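Local coordinates for proximal thread matrix protein 1 (Mytilus galloprovincialis, PDB 4CN9) that binds collagen as a matrix protein of the mussel byssus and carries zinc in a metal-ion-dependent adhesion site (MIDAS) of a von Willebrand factor A domain, at residues A[75-80]-A[228-233]; A[197-202]-A[219-224]; A[303-308]-A[374-379]; A[334-339]-A[368-373]. All coordinates share one frame; numbering follows the deposited sequence.

Contact 1 of 4, residues A[75-80]-A[228-233]; sequences QMMKDF and SELSTL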
loop_
_atom_site.group_PDB
_atom_site.type_symbol
_atom_site.label_atom_id
_atom_site.label_comp_id
_atom_site.label_asym_id
_atom_site.label_seq_id
_atom_site.Cartn_x
_atom_site.Cartn_y
_atom_site.Cartn_z
ATOM N N GLN A 75 -0.357 -4.270 -29.247
ATOM C CA GLN A 75 0.549 -3.201 -29.664
ATOM C C GLN A 75 0.475 -2.012 -28.703
ATOM O O GLN A 75 1.495 -1.396 -28.394
ATOM C CB GLN A 75 0.258 -2.742 -31.098
ATOM C CG GLN A 75 1.339 -1.831 -31.648
ATOM C CD GLN A 75 2.735 -2.413 -31.474
ATOM O OE1 GLN A 75 3.040 -3.487 -31.986
ATOM N NE2 GLN A 75 3.580 -1.714 -30.728
ATOM N N MET A 76 -0.729 -1.698 -28.236
ATOM C CA MET A 76 -0.929 -0.596 -27.307
ATOM C C MET A 76 -0.319 -0.908 -25.952
ATOM O O MET A 76 0.209 -0.017 -25.283
ATOM C CB MET A 76 -2.422 -0.282 -27.157
ATOM C CG MET A 76 -3.040 0.273 -28.438
ATOM S SD MET A 76 -4.744 0.839 -28.283
ATOM C CE MET A 76 -4.985 1.527 -29.920
ATOM N N MET A 77 -0.392 -2.170 -25.543
ATOM C CA MET A 77 0.246 -2.590 -24.296
ATOM C C MET A 77 1.746 -2.451 -24.435
ATOM O O MET A 77 2.413 -1.946 -23.545
ATOM C CB MET A 77 -0.117 -4.039 -23.953
ATOM C CG MET A 77 -1.550 -4.225 -23.544
ATOM S SD MET A 77 -1.991 -5.963 -23.263
ATOM C CE MET A 77 -1.049 -6.262 -21.743
ATOM N N LYS A 78 2.281 -2.880 -25.572
ATOM C CA LYS A 78 3.716 -2.821 -25.797
ATOM C C LYS A 78 4.206 -1.380 -25.775
ATOM O O LYS A 78 5.256 -1.067 -25.199
ATOM C CB LYS A 78 4.071 -3.464 -27.136
ATOM C CG LYS A 78 3.981 -4.967 -27.124
ATOM C CD LYS A 78 4.256 -5.553 -28.478
ATOM C CE LYS A 78 4.328 -7.069 -28.398
ATOM N NZ LYS A 78 4.798 -7.666 -29.658
ATOM N N ASP A 79 3.448 -0.503 -26.427
ATOM C CA ASP A 79 3.806 0.912 -26.495
ATOM C C ASP A 79 3.826 1.542 -25.110
ATOM O O ASP A 79 4.727 2.321 -24.774
ATOM C CB ASP A 79 2.845 1.654 -27.431
ATOM C CG ASP A 79 3.057 1.282 -28.894
ATOM O OD1 ASP A 79 4.082 0.645 -29.201
ATOM O OD2 ASP A 79 2.206 1.630 -29.738
ATOM N N PHE A 80 2.843 1.185 -24.297
ATOM C CA PHE A 80 2.793 1.675 -22.934
ATOM C C PHE A 80 4.063 1.272 -22.180
ATOM O O PHE A 80 4.638 2.080 -21.457
ATOM C CB PHE A 80 1.536 1.155 -22.227
ATOM C CG PHE A 80 1.428 1.586 -20.799
ATOM C CD1 PHE A 80 1.043 2.876 -20.481
ATOM C CD2 PHE A 80 1.728 0.710 -19.769
ATOM C CE1 PHE A 80 0.938 3.278 -19.171
ATOM C CE2 PHE A 80 1.637 1.112 -18.454
ATOM C CZ PHE A 80 1.237 2.400 -18.155
ATOM N N SER A 228 -6.874 1.559 -25.290
ATOM C CA SER A 228 -6.637 2.830 -25.978
ATOM C C SER A 228 -6.264 3.951 -25.020
ATOM O O SER A 228 -5.598 4.904 -25.408
ATOM C CB SER A 228 -7.875 3.248 -26.776
ATOM O OG SER A 228 -8.289 2.202 -27.642
ATOM N N GLU A 229 -6.688 3.832 -23.767
ATOM C CA GLU A 229 -6.459 4.885 -22.786
ATOM C C GLU A 229 -5.301 4.605 -21.830
ATOM O O GLU A 229 -5.073 5.368 -20.893
ATOM C CB GLU A 229 -7.730 5.121 -21.984
ATOM C CG GLU A 229 -8.882 5.626 -22.822
ATOM C CD GLU A 229 -10.121 5.856 -21.993
ATOM O OE1 GLU A 229 -10.534 4.926 -21.269
ATOM O OE2 GLU A 229 -10.674 6.971 -22.051
ATOM N N LEU A 230 -4.553 3.536 -22.072
ATOM C CA LEU A 230 -3.432 3.200 -21.206
ATOM C C LEU A 230 -2.518 4.379 -20.978
ATOM O O LEU A 230 -2.017 4.577 -19.872
ATOM C CB LEU A 230 -2.603 2.058 -21.798
ATOM C CG LEU A 230 -2.942 0.697 -21.216
ATOM C CD1 LEU A 230 -2.209 -0.368 -21.987
ATOM C CD2 LEU A 230 -2.614 0.633 -19.711
ATOM N N SER A 231 -2.282 5.151 -22.034
ATOM C CA SER A 231 -1.320 6.239 -21.979
ATOM C C SER A 231 -1.707 7.285 -20.937
ATOM O O SER A 231 -0.849 8.006 -20.424
ATOM C CB SER A 231 -1.172 6.890 -23.357
ATOM O OG SER A 231 -2.412 7.400 -23.801
ATOM N N THR A 232 -2.991 7.369 -20.609
ATOM C CA THR A 232 -3.429 8.341 -19.616
ATOM C C THR A 232 -2.988 7.944 -18.202
ATOM O O THR A 232 -3.146 8.714 -17.260
ATOM C CB THR A 232 -4.958 8.554 -19.645
ATOM O OG1 THR A 232 -5.637 7.378 -19.194
ATOM C CG2 THR A 232 -5.430 8.913 -21.051
ATOM N N LEU A 233 -2.417 6.754 -18.054
ATOM C CA LEU A 233 -2.002 6.291 -16.738
ATOM C C LEU A 233 -0.502 6.441 -16.542
ATOM O O LEU A 233 0.003 6.202 -15.449
ATOM C CB LEU A 233 -2.392 4.821 -16.524
ATOM C CG LEU A 233 -3.868 4.430 -16.660
ATOM C CD1 LEU A 233 -4.019 2.940 -16.405
ATOM C CD2 LEU A 233 -4.767 5.222 -15.718
#

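Contact 2 of 4, residues A[197-202]-A[219-224]; sequences VIAIGI and NYVLTT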
loop_
_atom_site.group_PDB
_atom_site.type_symbol
_atom_site.label_atom_id
_atom_site.label_comp_id
_atom_site.label_asym_id
_atom_site.label_seq_id
_atom_site.Cartn_x
_atom_site.Cartn_y
_atom_site.Cartn_z
ATOM N N VAL A 197 4.683 -3.150 -5.563
ATOM C CA VAL A 197 3.799 -3.704 -6.568
ATOM C C VAL A 197 2.734 -2.683 -7.017
ATOM O O VAL A 197 1.968 -2.145 -6.208
ATOM C CB VAL A 197 3.134 -4.999 -6.073
ATOM C CG1 VAL A 197 2.280 -5.603 -7.159
ATOM C CG2 VAL A 197 4.194 -5.996 -5.606
ATOM N N ILE A 198 2.722 -2.413 -8.317
ATOM C CA ILE A 198 1.714 -1.552 -8.930
ATOM C C ILE A 198 0.867 -2.451 -9.814
ATOM O O ILE A 198 1.397 -3.315 -10.527
ATOM C CB ILE A 198 2.375 -0.424 -9.768
ATOM C CG1 ILE A 198 3.134 0.531 -8.845
ATOM C CG2 ILE A 198 1.333 0.342 -10.582
ATOM C CD1 ILE A 198 4.328 1.239 -9.496
ATOM N N ALA A 199 -0.448 -2.279 -9.744
ATOM C CA ALA A 199 -1.371 -3.089 -10.523
ATOM C C ALA A 199 -2.244 -2.207 -11.429
ATOM O O ALA A 199 -2.875 -1.257 -10.965
ATOM C CB ALA A 199 -2.260 -3.906 -9.592
ATOM N N ILE A 200 -2.258 -2.530 -12.715
ATOM C CA ILE A 200 -3.107 -1.869 -13.699
ATOM C C ILE A 200 -4.158 -2.831 -14.239
ATOM O O ILE A 200 -3.842 -3.907 -14.790
ATOM C CB ILE A 200 -2.296 -1.335 -14.885
ATOM C CG1 ILE A 200 -1.213 -0.372 -14.407
ATOM C CG2 ILE A 200 -3.236 -0.651 -15.896
ATOM C CD1 ILE A 200 -0.101 -0.127 -15.391
ATOM N N GLY A 201 -5.413 -2.430 -14.081
ATOM C CA GLY A 201 -6.550 -3.190 -14.548
ATOM C C GLY A 201 -7.174 -2.528 -15.765
ATOM O O GLY A 201 -7.429 -1.329 -15.773
ATOM N N ILE A 202 -7.398 -3.322 -16.799
ATOM C CA ILE A 202 -7.970 -2.828 -18.045
ATOM C C ILE A 202 -9.288 -3.524 -18.371
ATOM O O ILE A 202 -9.375 -4.751 -18.343
ATOM C CB ILE A 202 -6.989 -3.022 -19.199
ATOM C CG1 ILE A 202 -5.674 -2.325 -18.871
ATOM C CG2 ILE A 202 -7.567 -2.438 -20.487
ATOM C CD1 ILE A 202 -4.455 -3.155 -19.102
ATOM N N ASN A 219 -4.103 2.484 -3.302
ATOM C CA ASN A 219 -3.901 3.501 -4.330
ATOM C C ASN A 219 -2.734 3.234 -5.277
ATOM O O ASN A 219 -2.427 4.070 -6.113
ATOM C CB ASN A 219 -3.866 4.932 -3.783
ATOM C CG ASN A 219 -2.948 5.103 -2.602
ATOM O OD1 ASN A 219 -1.946 4.395 -2.446
ATOM N ND2 ASN A 219 -3.284 6.080 -1.749
ATOM N N TYR A 220 -2.116 2.058 -5.171
ATOM C CA TYR A 220 -1.185 1.592 -6.197
ATOM C C TYR A 220 -1.904 0.767 -7.273
ATOM O O TYR A 220 -1.258 0.110 -8.109
ATOM C CB TYR A 220 -0.080 0.749 -5.561
ATOM C CG TYR A 220 0.942 1.543 -4.785
ATOM C CD1 TYR A 220 0.567 2.332 -3.697
ATOM C CD2 TYR A 220 2.284 1.487 -5.121
ATOM C CE1 TYR A 220 1.503 3.051 -2.985
ATOM C CE2 TYR A 220 3.238 2.213 -4.410
ATOM C CZ TYR A 220 2.842 2.979 -3.340
ATOM O OH TYR A 220 3.786 3.687 -2.628
ATOM N N VAL A 221 -3.235 0.773 -7.239
ATOM C CA VAL A 221 -4.047 0.141 -8.272
ATOM C C VAL A 221 -4.592 1.214 -9.203
ATOM O O VAL A 221 -5.227 2.167 -8.751
ATOM C CB VAL A 221 -5.238 -0.621 -7.692
ATOM C CG1 VAL A 221 -6.103 -1.193 -8.834
ATOM C CG2 VAL A 221 -4.769 -1.732 -6.754
ATOM N N LEU A 222 -4.322 1.068 -10.494
ATOM C CA LEU A 222 -4.827 1.995 -11.502
ATOM C C LEU A 222 -5.743 1.242 -12.462
ATOM O O LEU A 222 -5.495 0.082 -12.790
ATOM C CB LEU A 222 -3.671 2.630 -12.255
ATOM C CG LEU A 222 -2.656 3.360 -11.372
ATOM C CD1 LEU A 222 -1.488 3.785 -12.199
ATOM C CD2 LEU A 222 -3.281 4.546 -10.670
ATOM N N THR A 223 -6.822 1.889 -12.888
ATOM C CA THR A 223 -7.795 1.241 -13.763
ATOM C C THR A 223 -8.104 2.120 -14.971
ATOM O O THR A 223 -8.022 3.343 -14.910
ATOM C CB THR A 223 -9.114 0.925 -13.027
ATOM O OG1 THR A 223 -9.733 2.147 -12.611
ATOM C CG2 THR A 223 -8.860 0.051 -11.807
ATOM N N THR A 224 -8.446 1.476 -16.075
ATOM C CA THR A 224 -8.831 2.182 -17.284
ATOM C C THR A 224 -9.816 1.303 -18.048
ATOM O O THR A 224 -9.838 0.073 -17.872
ATOM C CB THR A 224 -7.605 2.536 -18.142
ATOM O OG1 THR A 224 -8.025 3.229 -19.318
ATOM C CG2 THR A 224 -6.845 1.287 -18.550
#

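Contact 3 of 4, residues A[303-308]-A[374-379]; sequences ADRATK and NGHKSP. With SO4 (sulfate ion), chain G.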
loop_
_atom_site.group_PDB
_atom_site.type_symbol
_atom_site.label_atom_id
_atom_site.label_comp_id
_atom_site.label_asym_id
_atom_site.label_seq_id
_atom_site.Cartn_x
_atom_site.Cartn_y
_atom_site.Cartn_z
ATOM N N ALA A 303 -17.332 6.602 20.273
ATOM C CA ALA A 303 -18.293 5.718 20.916
ATOM C C ALA A 303 -19.549 5.875 20.078
ATOM O O ALA A 303 -19.551 5.465 18.930
ATOM C CB ALA A 303 -18.505 6.095 22.363
ATOM N N ASP A 304 -20.605 6.491 20.590
ATOM C CA ASP A 304 -21.735 6.782 19.696
ATOM C C ASP A 304 -21.360 7.837 18.658
ATOM O O ASP A 304 -21.862 7.818 17.540
ATOM C CB ASP A 304 -22.975 7.230 20.467
ATOM C CG ASP A 304 -22.687 8.335 21.428
ATOM O OD1 ASP A 304 -21.599 8.321 22.065
ATOM O OD2 ASP A 304 -23.545 9.239 21.524
ATOM N N ARG A 305 -20.480 8.765 19.038
ATOM C CA ARG A 305 -20.007 9.805 18.119
ATOM C C ARG A 305 -18.506 9.922 18.306
ATOM O O ARG A 305 -17.917 9.044 18.932
ATOM C CB ARG A 305 -20.711 11.140 18.406
ATOM C CG ARG A 305 -22.225 11.130 18.119
ATOM C CD ARG A 305 -22.525 10.999 16.634
ATOM N NE ARG A 305 -23.971 11.049 16.329
ATOM C CZ ARG A 305 -24.772 9.987 16.196
ATOM N NH1 ARG A 305 -24.310 8.756 16.361
ATOM N NH2 ARG A 305 -26.057 10.160 15.899
ATOM N N ALA A 306 -17.882 10.969 17.765
ATOM C CA ALA A 306 -16.424 11.113 17.872
ATOM C C ALA A 306 -15.999 12.426 18.533
ATOM O O ALA A 306 -16.697 13.437 18.444
ATOM C CB ALA A 306 -15.766 10.956 16.512
ATOM N N THR A 307 -14.839 12.389 19.195
ATOM C CA THR A 307 -14.337 13.515 19.961
ATOM C C THR A 307 -12.839 13.629 19.786
ATOM O O THR A 307 -12.115 12.658 20.017
ATOM C CB THR A 307 -14.652 13.301 21.461
ATOM O OG1 THR A 307 -16.056 13.139 21.614
ATOM C CG2 THR A 307 -14.177 14.449 22.317
ATOM N N LYS A 308 -12.377 14.800 19.365
ATOM C CA LYS A 308 -10.935 15.101 19.356
ATOM C C LYS A 308 -10.470 15.363 20.773
ATOM O O LYS A 308 -10.931 16.315 21.426
ATOM C CB LYS A 308 -10.609 16.309 18.471
ATOM C CG LYS A 308 -9.109 16.641 18.405
ATOM C CD LYS A 308 -8.760 17.663 17.313
ATOM C CE LYS A 308 -9.020 19.091 17.737
ATOM N NZ LYS A 308 -8.422 20.085 16.782
ATOM N N ASN A 374 -21.501 1.976 13.644
ATOM C CA ASN A 374 -22.904 2.284 13.951
ATOM C C ASN A 374 -23.649 2.902 12.784
ATOM O O ASN A 374 -24.884 3.093 12.834
ATOM C CB ASN A 374 -23.029 3.158 15.215
ATOM C CG ASN A 374 -22.473 4.562 15.036
ATOM O OD1 ASN A 374 -21.904 4.915 13.994
ATOM N ND2 ASN A 374 -22.666 5.384 16.054
ATOM N N GLY A 375 -22.904 3.208 11.727
ATOM C CA GLY A 375 -23.479 3.724 10.497
ATOM C C GLY A 375 -23.715 5.227 10.431
ATOM O O GLY A 375 -24.252 5.726 9.430
ATOM N N HIS A 376 -23.311 5.979 11.454
ATOM C CA HIS A 376 -23.549 7.418 11.400
ATOM C C HIS A 376 -22.749 8.074 10.262
ATOM O O HIS A 376 -23.243 8.964 9.575
ATOM C CB HIS A 376 -23.250 8.094 12.735
ATOM C CG HIS A 376 -23.504 9.568 12.708
ATOM N ND1 HIS A 376 -24.769 10.102 12.568
ATOM C CD2 HIS A 376 -22.656 10.619 12.767
ATOM C CE1 HIS A 376 -24.684 11.423 12.553
ATOM N NE2 HIS A 376 -23.414 11.758 12.669
ATOM N N LYS A 377 -21.526 7.597 10.055
ATOM C CA LYS A 377 -20.711 7.952 8.903
ATOM C C LYS A 377 -20.168 6.667 8.281
ATOM O O LYS A 377 -20.071 5.648 8.943
ATOM C CB LYS A 377 -19.546 8.856 9.310
ATOM C CG LYS A 377 -19.941 10.244 9.782
ATOM C CD LYS A 377 -20.362 11.141 8.629
ATOM C CE LYS A 377 -20.886 12.469 9.159
ATOM N NZ LYS A 377 -21.471 13.295 8.105
ATOM N N SER A 378 -19.806 6.720 7.004
ATOM C CA SER A 378 -19.344 5.535 6.299
ATOM C C SER A 378 -17.816 5.374 6.444
ATOM O O SER A 378 -17.047 6.236 6.003
ATOM C CB SER A 378 -19.691 5.648 4.824
ATOM O OG SER A 378 -18.872 4.780 4.080
ATOM N N PRO A 379 -17.374 4.271 7.050
ATOM C CA PRO A 379 -15.917 4.082 7.177
ATOM C C PRO A 379 -15.226 4.005 5.807
ATOM O O PRO A 379 -14.112 4.535 5.643
ATOM C CB PRO A 379 -15.793 2.751 7.919
ATOM C CG PRO A 379 -17.127 2.562 8.606
ATOM C CD PRO A 379 -18.139 3.190 7.690
HETATM S S SO4 G . -4.620 21.509 16.814
HETATM O O1 SO4 G . -5.835 21.156 17.545
HETATM O O2 SO4 G . -3.463 20.824 17.409
HETATM O O3 SO4 G . -4.391 22.947 16.883
HETATM O O4 SO4 G . -4.820 21.103 15.428
#

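Contact 4 of 4, residues A[334-339]-A[368-373]; sequences GQTAIG and LTDGQN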
loop_
_atom_site.group_PDB
_atom_site.type_symbol
_atom_site.label_atom_id
_atom_site.label_comp_id
_atom_site.label_asym_id
_atom_site.label_seq_id
_atom_site.Cartn_x
_atom_site.Cartn_y
_atom_site.Cartn_z
ATOM N N GLY A 334 -22.384 2.116 24.667
ATOM C CA GLY A 334 -21.811 0.974 23.979
ATOM C C GLY A 334 -22.144 0.978 22.494
ATOM O O GLY A 334 -22.930 0.166 22.016
ATOM N N GLN A 335 -21.575 1.945 21.787
ATOM C CA GLN A 335 -21.616 2.013 20.338
ATOM C C GLN A 335 -20.188 2.289 19.900
ATOM O O GLN A 335 -19.362 2.721 20.708
ATOM C CB GLN A 335 -22.521 3.149 19.861
ATOM C CG GLN A 335 -24.000 2.875 19.958
ATOM C CD GLN A 335 -24.813 4.062 19.492
ATOM O OE1 GLN A 335 -24.542 4.645 18.427
ATOM N NE2 GLN A 335 -25.800 4.453 20.296
ATOM N N THR A 336 -19.899 2.045 18.625
ATOM C CA THR A 336 -18.577 2.309 18.065
ATOM C C THR A 336 -18.711 3.010 16.700
ATOM O O THR A 336 -18.895 2.372 15.669
ATOM C CB THR A 336 -17.735 1.006 17.905
ATOM O OG1 THR A 336 -18.579 -0.080 17.510
ATOM C CG2 THR A 336 -17.057 0.628 19.214
ATOM N N ALA A 337 -18.590 4.325 16.705
ATOM C CA ALA A 337 -18.715 5.116 15.490
ATOM C C ALA A 337 -17.359 5.264 14.801
ATOM O O ALA A 337 -16.738 6.330 14.850
ATOM C CB ALA A 337 -19.290 6.477 15.822
ATOM N N ILE A 338 -16.915 4.186 14.165
ATOM C CA ILE A 338 -15.634 4.154 13.445
ATOM C C ILE A 338 -15.636 5.230 12.375
ATOM O O ILE A 338 -14.647 5.948 12.208
ATOM C CB ILE A 338 -15.409 2.774 12.794
ATOM C CG1 ILE A 338 -15.353 1.676 13.855
ATOM C CG2 ILE A 338 -14.131 2.733 11.991
ATOM C CD1 ILE A 338 -15.480 0.284 13.280
ATOM N N GLY A 339 -16.755 5.357 11.659
ATOM C CA GLY A 339 -16.879 6.382 10.637
ATOM C C GLY A 339 -16.685 7.800 11.141
ATOM O O GLY A 339 -15.996 8.621 10.517
ATOM N N LEU A 368 -8.143 1.592 16.201
ATOM C CA LEU A 368 -8.388 0.428 17.046
ATOM C C LEU A 368 -9.880 0.349 17.391
ATOM O O LEU A 368 -10.454 1.324 17.874
ATOM C CB LEU A 368 -7.581 0.544 18.347
ATOM C CG LEU A 368 -6.059 0.390 18.360
ATOM C CD1 LEU A 368 -5.335 1.609 18.941
ATOM C CD2 LEU A 368 -5.714 -0.876 19.173
ATOM N N THR A 369 -10.506 -0.803 17.156
ATOM C CA THR A 369 -11.918 -0.980 17.513
ATOM C C THR A 369 -12.233 -2.381 18.042
ATOM O O THR A 369 -11.610 -3.372 17.644
ATOM C CB THR A 369 -12.846 -0.707 16.313
ATOM O OG1 THR A 369 -14.209 -0.662 16.761
ATOM C CG2 THR A 369 -12.686 -1.783 15.241
ATOM N N ASP A 370 -13.218 -2.437 18.933
ATOM C CA ASP A 370 -13.756 -3.683 19.449
ATOM C C ASP A 370 -15.233 -3.865 19.044
ATOM O O ASP A 370 -15.905 -4.745 19.551
ATOM C CB ASP A 370 -13.594 -3.754 20.984
ATOM C CG ASP A 370 -14.817 -3.209 21.768
ATOM O OD1 ASP A 370 -15.487 -2.232 21.338
ATOM O OD2 ASP A 370 -15.099 -3.775 22.857
ATOM N N GLY A 371 -15.721 -3.049 18.115
ATOM C CA GLY A 371 -17.099 -3.160 17.656
ATOM C C GLY A 371 -17.298 -2.845 16.185
ATOM O O GLY A 371 -16.393 -2.361 15.515
ATOM N N GLN A 372 -18.507 -3.087 15.685
ATOM C CA GLN A 372 -18.811 -2.764 14.295
ATOM C C GLN A 372 -19.339 -1.334 14.187
ATOM O O GLN A 372 -19.846 -0.777 15.152
ATOM C CB GLN A 372 -19.815 -3.765 13.711
ATOM C CG GLN A 372 -21.261 -3.531 14.099
ATOM C CD GLN A 372 -21.654 -4.281 15.358
ATOM O OE1 GLN A 372 -20.895 -4.332 16.330
ATOM N NE2 GLN A 372 -22.854 -4.869 15.348
ATOM N N ASN A 373 -19.206 -0.731 13.014
ATOM C CA ASN A 373 -19.644 0.642 12.826
ATOM C C ASN A 373 -21.142 0.819 13.092
ATOM O O ASN A 373 -21.946 -0.073 12.784
ATOM C CB ASN A 373 -19.338 1.138 11.410
ATOM C CG ASN A 373 -19.421 2.660 11.307
ATOM O OD1 ASN A 373 -18.838 3.375 12.118
ATOM N ND2 ASN A 373 -20.147 3.156 10.320
HETATM O O HOH W 1 -21.784 0.594 16.881
#

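Contact 1 of 4, residues A[75-80]-A[228-233]
Phe80 and Leu230 carry this contact, in which helix 73-85 of the first von Willebrand factor A domain packs on the 3-10 turn leading into helix 234-241. Phe80 points its first side-chain bond toward the turn, chi1 of 178° sets CG anti to the backbone N, and the two side chains cross at about a right angle. Leu230 CD2 sits over the ring centre, 4.2 Å from the centroid of Phe80 and only 5° off the ring normal, a CH-pi contact. The ring also borders the turn's backbone: Phe80 CE1 comes within 3.3 Å of Leu230 O, a carbonyl that accepts the hydrogen bond of Leu233 N inside the turn. The other branch, Leu230 CD1, lies 4.0 Å from Met77 CA, against the helix backbone. Ile200 and Met172 of the central sheet touch both Phe80 and Leu230, placing the pair in the layer between helix and sheet. An alanine in place of Phe80 would probably open a gap beneath Leu230, leaving CD2 without the ring face it covers. At the more exposed margin Met76, its chain extended beyond CG, lays SD 3.6 Å from Ser228 CA.

Contact 2 of 4, residues A[197-202]-A[219-224]
Ala199 and Gly201 exchange four backbone hydrogen bonds with the chain running from Tyr220 to Thr224, joining two neighbouring parallel strands of a beta-alpha-beta unit in the first von Willebrand factor A domain. The short segments are inclined at 17°, and their axes approach to 4.6 Å. Ala199 N gives to Tyr220 O (3.0 Å) and Ala199 O receives Leu222 N (2.8 Å). Gly201 then repeats the pattern, its N giving to Leu222 O at 2.8 Å and its O accepting from Thr224 N at 3.0 Å. The last bond is the most bent, 150° at the hydrogen, where strand 221-224 ends. CA-H groups reinforce the pairing, as where Ile200 CA lies 3.2 Å from Leu222 O.

Side chains alternate between the two faces of the sheet. Ile200, Leu222, Ile202 and Thr224 share one face, on which Val237 of helix 234-241 touches both Ile200 and Leu222. Ala199, Val221 and Thr223 lie on the other, where Leu211 of the intervening helix 208-214 meets both Ala199 and Val221. On its far flank Ile200 bonds through its backbone to Leu171 and Thr173 of strand 166-173, so strand 195-202 lies between it and 221-224, an outermost strand within this chain. Thr224 has CG2 between its backbone N and carbonyl carbon, where it meets Ile202 CG1 at 3.8 Å, and the two side chains lie side by side, pointing the same way. Just before the strand, Tyr220 sets its ring obliquely against Ile198, and CD2 of Tyr220 reaches CG1 of Ile198 at 3.9 Å.

Contact 3 of 4, residues A[303-308]-A[374-379]
Arg305 lies flat on His376, binding the turn before edge strand 306-310 to the loop that leads into helix 379-388 on the surface of the second von Willebrand factor A domain. From CB the chain turns at chi2 (-68°), which puts CD over the imidazole face, 4.2 Å from the His376 ring centroid, in a CH-pi contact. NE follows at 3.8 Å from NE2 of His376. CZ is close to ND1 and CG of the same ring, and NH2 ends 3.6 Å from His376 ND1. Guanidinium and ring centres are 3.7 Å apart with planes at 7°, so this is a true stack, with contact through faces. NH1 turns back to the carbonyl of the preceding residue, giving a hydrogen bond to Asp304 O at 2.9 Å.

That carbonyl takes a second donor, Asn374 ND2, at 3.0 Å. The two donors arrive from opposite faces of the carbonyl plane, NH1 well above it and ND2 tilted from it. Asn374 ND2 also bonds Gln335 OE1, while OD1 of Asn374 accepts from His376 N at 3.1 Å in an Asx turn, a nearly straight bond of 174°. One amide thus fixes both the Asp304 carbonyl and the start of the loop carrying the imidazole. Asp340 of helix 338-349 touches the side chains of both Arg305 and His376. The parallel stack is probably easier with a neutral imidazole, since a charged one would be likely to be repelled by the guanidinium, a cost that the nearby carboxylate of Asp340 might partly offset.

Contact 4 of 4, residues A[334-339]-A[368-373]
The backbones of Thr336-Ala337 and Gln372-Asn373 run close, with Ala337 CA 5.3 Å from Asn373 CA, as an inverse gamma turn centred on Ala337 brings the chain into helix 338-349. Thr336 and Asp370 probably correspond to the MIDAS threonine and aspartate of von Willebrand factor A domains; Asp370 follows strand 362-369 in a Thr-Asp-Gly motif, as Asp174, a zinc ligand, does in the first domain. OG1 of Thr336, set between its backbone N and carbonyl carbon (chi1 37°), gives a hydrogen bond to Gln372 O at 2.8 Å, from above the carbonyl plane. A water joins the same acceptor to Thr336 N, donating to Gln372 O and accepting from the amide. OG1 also lies 3.3 Å from Gly371 C, where any side chain on Gly371 would run into the hydroxyl. The methyl CG2 of Thr336 faces Asp370 OD1 at 3.9 Å, while OD2 of Asp370 is bonded to Ser264 OG.

An alanine in place of Thr336 would probably leave Gln372 O with the water but without its hydroxyl donor, and Asp370 OD1 without the methyl beside it. Ile338 CD1 packs 3.6 Å from Gly371 O, which in turn accepts from Thr369 OG1 at 3.0 Å. Asn373 meets the first turn of the helix: while its ND2 binds Lys377 O, its OD1 receives Gly339 N at 2.9 Å with an angle of 173° at the hydrogen.

The four contacts fall into two pairs, one in each von Willebrand factor A domain. In the first domain, contacts 1 and 2 have centres 13 Å apart and share a core: Phe80 CE2 lies 3.7 Å from Ile200 CD1, and Leu233 CD1 equally far from Ile200 CG2. Met77 of contact 1 and Ile202 of contact 2 each bring their side chains to about 9 Å from a bound zinc. Contacts 3 and 4, with centres 7 Å apart, meet directly in the second domain, where Ala303 O and Ala337 N, 2.7 Å apart, are probably hydrogen-bonded. Between domains, centres of contacts 2 and 4 are 31 Å apart, those of contacts 1 and 4 43 Å.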